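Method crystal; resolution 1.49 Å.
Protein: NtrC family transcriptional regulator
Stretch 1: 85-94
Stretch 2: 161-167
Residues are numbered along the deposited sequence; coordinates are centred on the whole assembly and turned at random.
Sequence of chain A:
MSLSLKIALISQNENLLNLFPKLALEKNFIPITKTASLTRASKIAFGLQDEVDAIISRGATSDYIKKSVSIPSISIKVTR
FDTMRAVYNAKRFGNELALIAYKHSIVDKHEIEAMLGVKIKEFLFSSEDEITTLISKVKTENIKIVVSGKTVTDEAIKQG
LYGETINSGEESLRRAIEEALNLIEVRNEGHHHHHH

Stretch 1, residues 85-94: RAVYNAKRFG
Stretch 2 161-167: LYGETIN

The contact sets a helix that begins earlier in the chain against a short strand, 162-165. Residues 85-89 are helical, with phi/psi near -65/-40, Ala 90 follows at -67/-20, and 91-93 keep helical angles without the regular bonds; Phe 93 N reaches Ala 90 O at 2.9 Å before Gly 94 leaves helical angles at 158/178. Strand 162-165 runs at 149° to the helix, nearly antiparallel, with the axes approaching to 8.1 Å. The register pairs Phe 93 with Tyr 162 (CA to CA 7.5 Å), Ala 90 with Glu 164 (CA to CA 5.9 Å) and Ala 86 with Ile 166 (CA to CA 5.3 Å), so the backbones draw together as the strand advances, and small alanines occupy the tighter end.

Leu 161 stays out of reach. Tyr 162 (-84/143; chi1 -67°, m; chi2 -65°) points toward the helix and lays its ring over a face of Phe 93 (chi1 -59°, m; chi2 -64°). The planes lie 11° apart with ring centroids 4.2 Å apart, an offset stack whose closest atoms are Phe 93 CD1 and Tyr 162 CD1 at 3.5 Å. Tyr 162 CB also sits 4.0 Å from the centroid of the Phe 93 ring, almost on its normal, a CH-pi contact over the face.

Gly 163 (-129/132) contributes its carbonyl: a water donates to Gly 163 O at 2.9 Å and to Glu 164 OE1 at 2.7 Å, and accepts from Arg 92 NH2 at 3.2 Å.

Glu 164 (-128/115) is the hub, with the largest covered area of the contact. Its rotamer, chi1 180° (t), chi2 79° (p), chi3 29°, carries the aliphatic part toward the helix, Glu 164 CB lying 3.9 Å from Ala 90 CB and Glu 164 CG 3.4 Å from Ala 86 O. The carboxylate then meets Arg 92 (chi1 71°, p; chi2 and chi3 t; chi4 -81°): Arg 92 NH1 donates to Glu 164 OE1 at 2.8 Å, 156° at the hydrogen, in a salt bridge. Arg 92 NH1 also donates to Asn 89 O at 2.9 Å, tying the guanidinium to the backbone of its own stretch as it reaches across. Glu 164 OE2 lies 3.3 Å from Asn 89 CB.

Thr 165 (-81/137; chi1 -55°, m) points away, in step with the alternation, Tyr 162 and Glu 164 pointing toward the helix. Ile 166 (-82/122; chi1 m, chi2 t) closes the apolar end, its CG1 3.7 Å from Ala 86 CB. Beyond it, Asn 167 makes no direct contact; a water accepts from Arg 85 NH1 at 2.9 Å and donates weakly to Asn 167 O at 3.3 Å.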

ATOM      1  N   ARG A  85      10.892  -7.353  -5.479  1.00 17.00           N
ATOM      2  CA  ARG A  85      10.790  -8.465  -4.499  1.00 17.11           C
ATOM      3  C   ARG A  85       9.516  -9.283  -4.742  1.00 17.76           C
ATOM      4  O   ARG A  85       9.549 -10.523  -4.709  1.00 18.25           O
ATOM      5  CB  ARG A  85      10.700  -7.927  -3.072  1.00 17.19           C
ATOM      6  CG  ARG A  85      11.994  -7.438  -2.445  1.00 17.33           C
ATOM      7  CD  ARG A  85      11.666  -6.767  -1.126  1.00 18.67           C
ATOM      8  NE  ARG A  85      12.822  -6.727  -0.232  1.00 19.00           N
ATOM      9  CZ  ARG A  85      12.895  -5.985   0.871  1.00 20.52           C
ATOM     10  NH1 ARG A  85      11.896  -5.219   1.226  1.00 20.89           N
ATOM     11  NH2 ARG A  85      14.012  -6.009   1.608  1.00 21.38           N
ATOM     12  N   ALA A  86       8.404  -8.601  -5.007  1.00 17.22           N
ATOM     13  CA  ALA A  86       7.145  -9.304  -5.207  1.00 17.05           C
ATOM     14  C   ALA A  86       7.162 -10.101  -6.497  1.00 18.01           C
ATOM     15  O   ALA A  86       6.694 -11.254  -6.500  1.00 18.61           O
ATOM     16  CB  ALA A  86       5.971  -8.349  -5.174  1.00 17.85           C
ATOM     17  N   VAL A  87       7.681  -9.535  -7.572  1.00 17.37           N
ATOM     18  CA  VAL A  87       7.733 -10.272  -8.841  1.00 18.44           C
ATOM     19  C   VAL A  87       8.643 -11.489  -8.685  1.00 19.24           C
ATOM     20  O   VAL A  87       8.334 -12.603  -9.154  1.00 20.43           O
ATOM     21  CB  VAL A  87       8.203  -9.368  -9.952  1.00 18.70           C
ATOM     22  CG1 VAL A  87       8.482 -10.206 -11.239  1.00 19.13           C
ATOM     23  CG2 VAL A  87       7.166  -8.277 -10.211  1.00 18.61           C
ATOM     24  N   TYR A  88       9.789 -11.304  -8.068  1.00 19.71           N
ATOM     25  CA  TYR A  88      10.689 -12.405  -7.806  1.00 20.48           C
ATOM     26  C   TYR A  88       9.994 -13.541  -7.053  1.00 20.86           C
ATOM     27  O   TYR A  88      10.141 -14.710  -7.422  1.00 21.69           O
ATOM     28  CB  TYR A  88      11.903 -11.853  -7.039  1.00 22.31           C
ATOM     29  CG  TYR A  88      12.793 -12.890  -6.479  1.00 24.41           C
ATOM     30  CD1 TYR A  88      13.632 -13.609  -7.310  1.00 26.98           C
ATOM     31  CD2 TYR A  88      12.807 -13.155  -5.115  1.00 26.14           C
ATOM     32  CE1 TYR A  88      14.470 -14.597  -6.803  1.00 27.81           C
ATOM     33  CE2 TYR A  88      13.670 -14.135  -4.591  1.00 27.95           C
ATOM     34  CZ  TYR A  88      14.488 -14.832  -5.450  1.00 28.02           C
ATOM     35  OH  TYR A  88      15.317 -15.819  -4.979  1.00 31.24           O
ATOM     36  N   ASN A  89       9.223 -13.227  -6.023  1.00 21.00           N
ATOM     37  CA  ASN A  89       8.513 -14.243  -5.269  1.00 21.75           C
ATOM     38  C   ASN A  89       7.418 -14.895  -6.100  1.00 21.74           C
ATOM     39  O   ASN A  89       7.217 -16.118  -6.010  1.00 21.59           O
ATOM     40  CB  ASN A  89       7.869 -13.625  -4.045  1.00 22.68           C
ATOM     41  CG  ASN A  89       8.854 -13.331  -2.945  1.00 26.55           C
ATOM     42  OD1 ASN A  89       9.832 -14.050  -2.762  1.00 30.83           O
ATOM     43  ND2 ASN A  89       8.556 -12.309  -2.157  1.00 33.47           N
ATOM     44  N   ALA A  90       6.742 -14.108  -6.927  1.00 20.62           N
ATOM     45  CA  ALA A  90       5.613 -14.610  -7.741  1.00 20.81           C
ATOM     46  C   ALA A  90       6.049 -15.616  -8.796  1.00 22.04           C
ATOM     47  O   ALA A  90       5.231 -16.409  -9.269  1.00 22.44           O
ATOM     48  CB  ALA A  90       4.865 -13.452  -8.387  1.00 20.49           C
ATOM     49  N   LYS A  91       7.329 -15.606  -9.133  1.00 22.38           N
ATOM     50  CA  LYS A  91       7.849 -16.504 -10.172  1.00 24.21           C
ATOM     51  C   LYS A  91       7.707 -17.949  -9.760  1.00 24.88           C
ATOM     52  O   LYS A  91       7.746 -18.859 -10.620  1.00 26.87           O
ATOM     53  CB  LYS A  91       9.322 -16.213 -10.453  1.00 24.33           C
ATOM     54  CG  LYS A  91       9.544 -15.022 -11.319  1.00 26.22           C
ATOM     55  CD  LYS A  91      11.045 -14.769 -11.586  1.00 26.33           C
ATOM     56  CE  LYS A  91      11.693 -15.920 -12.398  1.00 28.40           C
ATOM     57  NZ  LYS A  91      13.172 -15.703 -12.492  1.00 33.14           N
ATOM     58  N   ARG A  92       7.527 -18.200  -8.481  1.00 24.27           N
ATOM     59  CA  ARG A  92       7.345 -19.609  -8.098  1.00 24.95           C
ATOM     60  C   ARG A  92       6.079 -20.191  -8.694  1.00 25.11           C
ATOM     61  O   ARG A  92       5.950 -21.426  -8.798  1.00 26.39           O
ATOM     62  CB  ARG A  92       7.328 -19.785  -6.598  1.00 25.28           C
ATOM     63  CG  ARG A  92       6.116 -19.266  -5.908  1.00 25.89           C
ATOM     64  CD  ARG A  92       6.413 -19.299  -4.432  1.00 27.44           C
ATOM     65  NE  ARG A  92       5.274 -19.023  -3.563  1.00 28.22           N
ATOM     66  CZ  ARG A  92       4.819 -17.806  -3.276  1.00 27.56           C
ATOM     67  NH1 ARG A  92       5.380 -16.718  -3.832  1.00 25.66           N
ATOM     68  NH2 ARG A  92       3.787 -17.673  -2.450  1.00 30.48           N
ATOM     69  N   PHE A  93       5.125 -19.323  -9.038  1.00 24.13           N
ATOM     70  CA  PHE A  93       3.846 -19.798  -9.598  1.00 23.89           C
ATOM     71  C   PHE A  93       3.878 -19.978 -11.090  1.00 24.96           C
ATOM     72  O   PHE A  93       3.024 -20.695 -11.639  1.00 25.43           O
ATOM     73  CB  PHE A  93       2.690 -18.857  -9.243  1.00 23.94           C
ATOM     74  CG  PHE A  93       2.460 -18.673  -7.773  1.00 24.10           C
ATOM     75  CD1 PHE A  93       2.070 -19.730  -6.971  1.00 26.37           C
ATOM     76  CD2 PHE A  93       2.593 -17.413  -7.196  1.00 25.19           C
ATOM     77  CE1 PHE A  93       1.834 -19.541  -5.605  1.00 28.20           C
ATOM     78  CE2 PHE A  93       2.344 -17.213  -5.831  1.00 26.58           C
ATOM     79  CZ  PHE A  93       1.967 -18.276  -5.043  1.00 27.85           C
ATOM     80  N   GLY A  94       4.785 -19.286 -11.774  1.00 24.44           N
ATOM     81  CA  GLY A  94       4.841 -19.287 -13.237  1.00 26.58           C
ATOM     82  C   GLY A  94       5.580 -18.053 -13.707  1.00 26.66           C
ATOM     83  O   GLY A  94       5.986 -17.240 -12.875  1.00 28.27           O
ATOM     84  N   LEU A 161      -7.253 -16.877  -8.747  1.00 25.61           N
ATOM     85  CA  LEU A 161      -5.899 -16.664  -9.248  1.00 24.70           C
ATOM     86  C   LEU A 161      -4.884 -16.729  -8.114  1.00 22.99           C
ATOM     87  O   LEU A 161      -5.255 -16.764  -6.949  1.00 24.53           O
ATOM     88  CB  LEU A 161      -5.789 -15.312  -9.952  1.00 23.84           C
ATOM     89  CG  LEU A 161      -6.838 -15.038 -11.032  1.00 25.67           C
ATOM     90  CD1 LEU A 161      -6.620 -13.663 -11.595  1.00 26.54           C
ATOM     91  CD2 LEU A 161      -6.812 -16.125 -12.130  1.00 28.08           C
ATOM     92  N   TYR A 162      -3.604 -16.794  -8.459  1.00 22.30           N
ATOM     93  CA  TYR A 162      -2.562 -16.629  -7.442  1.00 23.10           C
ATOM     94  C   TYR A 162      -2.320 -15.131  -7.259  1.00 22.30           C
ATOM     95  O   TYR A 162      -2.340 -14.377  -8.218  1.00 21.93           O
ATOM     96  CB  TYR A 162      -1.267 -17.272  -7.893  1.00 24.52           C
ATOM     97  CG  TYR A 162      -1.284 -18.776  -8.010  1.00 25.24           C
ATOM     98  CD1 TYR A 162      -1.448 -19.575  -6.894  1.00 27.67           C
ATOM     99  CD2 TYR A 162      -1.104 -19.380  -9.242  1.00 26.87           C
ATOM    100  CE1 TYR A 162      -1.436 -20.948  -6.999  1.00 29.22           C
ATOM    101  CE2 TYR A 162      -1.094 -20.760  -9.358  1.00 26.74           C
ATOM    102  CZ  TYR A 162      -1.269 -21.524  -8.229  1.00 28.38           C
ATOM    103  OH  TYR A 162      -1.247 -22.903  -8.295  1.00 30.37           O
ATOM    104  N   GLY A 163      -2.070 -14.746  -6.017  1.00 22.07           N
ATOM    105  CA  GLY A 163      -1.842 -13.328  -5.664  1.00 22.15           C
ATOM    106  C   GLY A 163      -0.567 -13.193  -4.871  1.00 22.04           C
ATOM    107  O   GLY A 163      -0.313 -13.954  -3.926  1.00 23.87           O
ATOM    108  N   GLU A 164       0.265 -12.243  -5.265  1.00 19.93           N
ATOM    109  CA  GLU A 164       1.474 -11.981  -4.520  1.00 19.80           C
ATOM    110  C   GLU A 164       1.488 -10.471  -4.212  1.00 18.30           C
ATOM    111  O   GLU A 164       1.537  -9.624  -5.122  1.00 18.21           O
ATOM    112  CB  GLU A 164       2.692 -12.326  -5.352  1.00 19.44           C
ATOM    113  CG  GLU A 164       4.002 -12.064  -4.597  1.00 21.84           C
ATOM    114  CD  GLU A 164       4.343 -13.153  -3.588  1.00 23.86           C
ATOM    115  OE1 GLU A 164       3.951 -14.334  -3.796  1.00 27.51           O
ATOM    116  OE2 GLU A 164       5.011 -12.839  -2.578  1.00 26.41           O
ATOM    117  N   THR A 165       1.411 -10.154  -2.918  1.00 19.15           N
ATOM    118  CA  THR A 165       1.277  -8.766  -2.480  1.00 19.35           C
ATOM    119  C   THR A 165       2.601  -8.046  -2.470  1.00 19.18           C
ATOM    120  O   THR A 165       3.606  -8.590  -2.022  1.00 21.11           O
ATOM    121  CB  THR A 165       0.642  -8.723  -1.076  1.00 20.79           C
ATOM    122  OG1 THR A 165      -0.587  -9.446  -1.099  1.00 22.90           O
ATOM    123  CG2 THR A 165       0.330  -7.328  -0.670  1.00 22.57           C
ATOM    124  N   ILE A 166       2.592  -6.803  -2.951  1.00 19.29           N
ATOM    125  CA  ILE A 166       3.783  -5.958  -2.877  1.00 18.61           C
ATOM    126  C   ILE A 166       3.802  -5.363  -1.492  1.00 19.72           C
ATOM    127  O   ILE A 166       2.842  -4.671  -1.122  1.00 22.56           O
ATOM    128  CB  ILE A 166       3.727  -4.840  -3.911  1.00 17.83           C
ATOM    129  CG1 ILE A 166       3.668  -5.427  -5.324  1.00 19.06           C
ATOM    130  CG2 ILE A 166       4.971  -3.943  -3.821  1.00 19.22           C
ATOM    131  CD1 ILE A 166       3.312  -4.383  -6.361  1.00 19.53           C
ATOM    132  N   ASN A 167       4.886  -5.624  -0.765  1.00 19.51           N
ATOM    133  CA  ASN A 167       4.991  -5.200   0.640  1.00 20.96           C
ATOM    134  C   ASN A 167       5.805  -3.932   0.770  1.00 21.41           C
ATOM    135  O   ASN A 167       6.307  -3.401  -0.196  1.00 21.43           O
ATOM    136  CB  ASN A 167       5.593  -6.338   1.470  1.00 21.84           C
ATOM    137  CG  ASN A 167       4.664  -7.560   1.531  1.00 25.05           C
ATOM    138  OD1 ASN A 167       3.438  -7.419   1.680  1.00 29.48           O
ATOM    139  ND2 ASN A 167       5.240  -8.754   1.352  1.00 31.34           N
TER
HETATM  140  O   HOH W   1       9.146  -5.030   0.243  1.00 21.33           O
HETATM  141  O   HOH W   2       1.790 -15.129  -2.386  1.00 37.91           O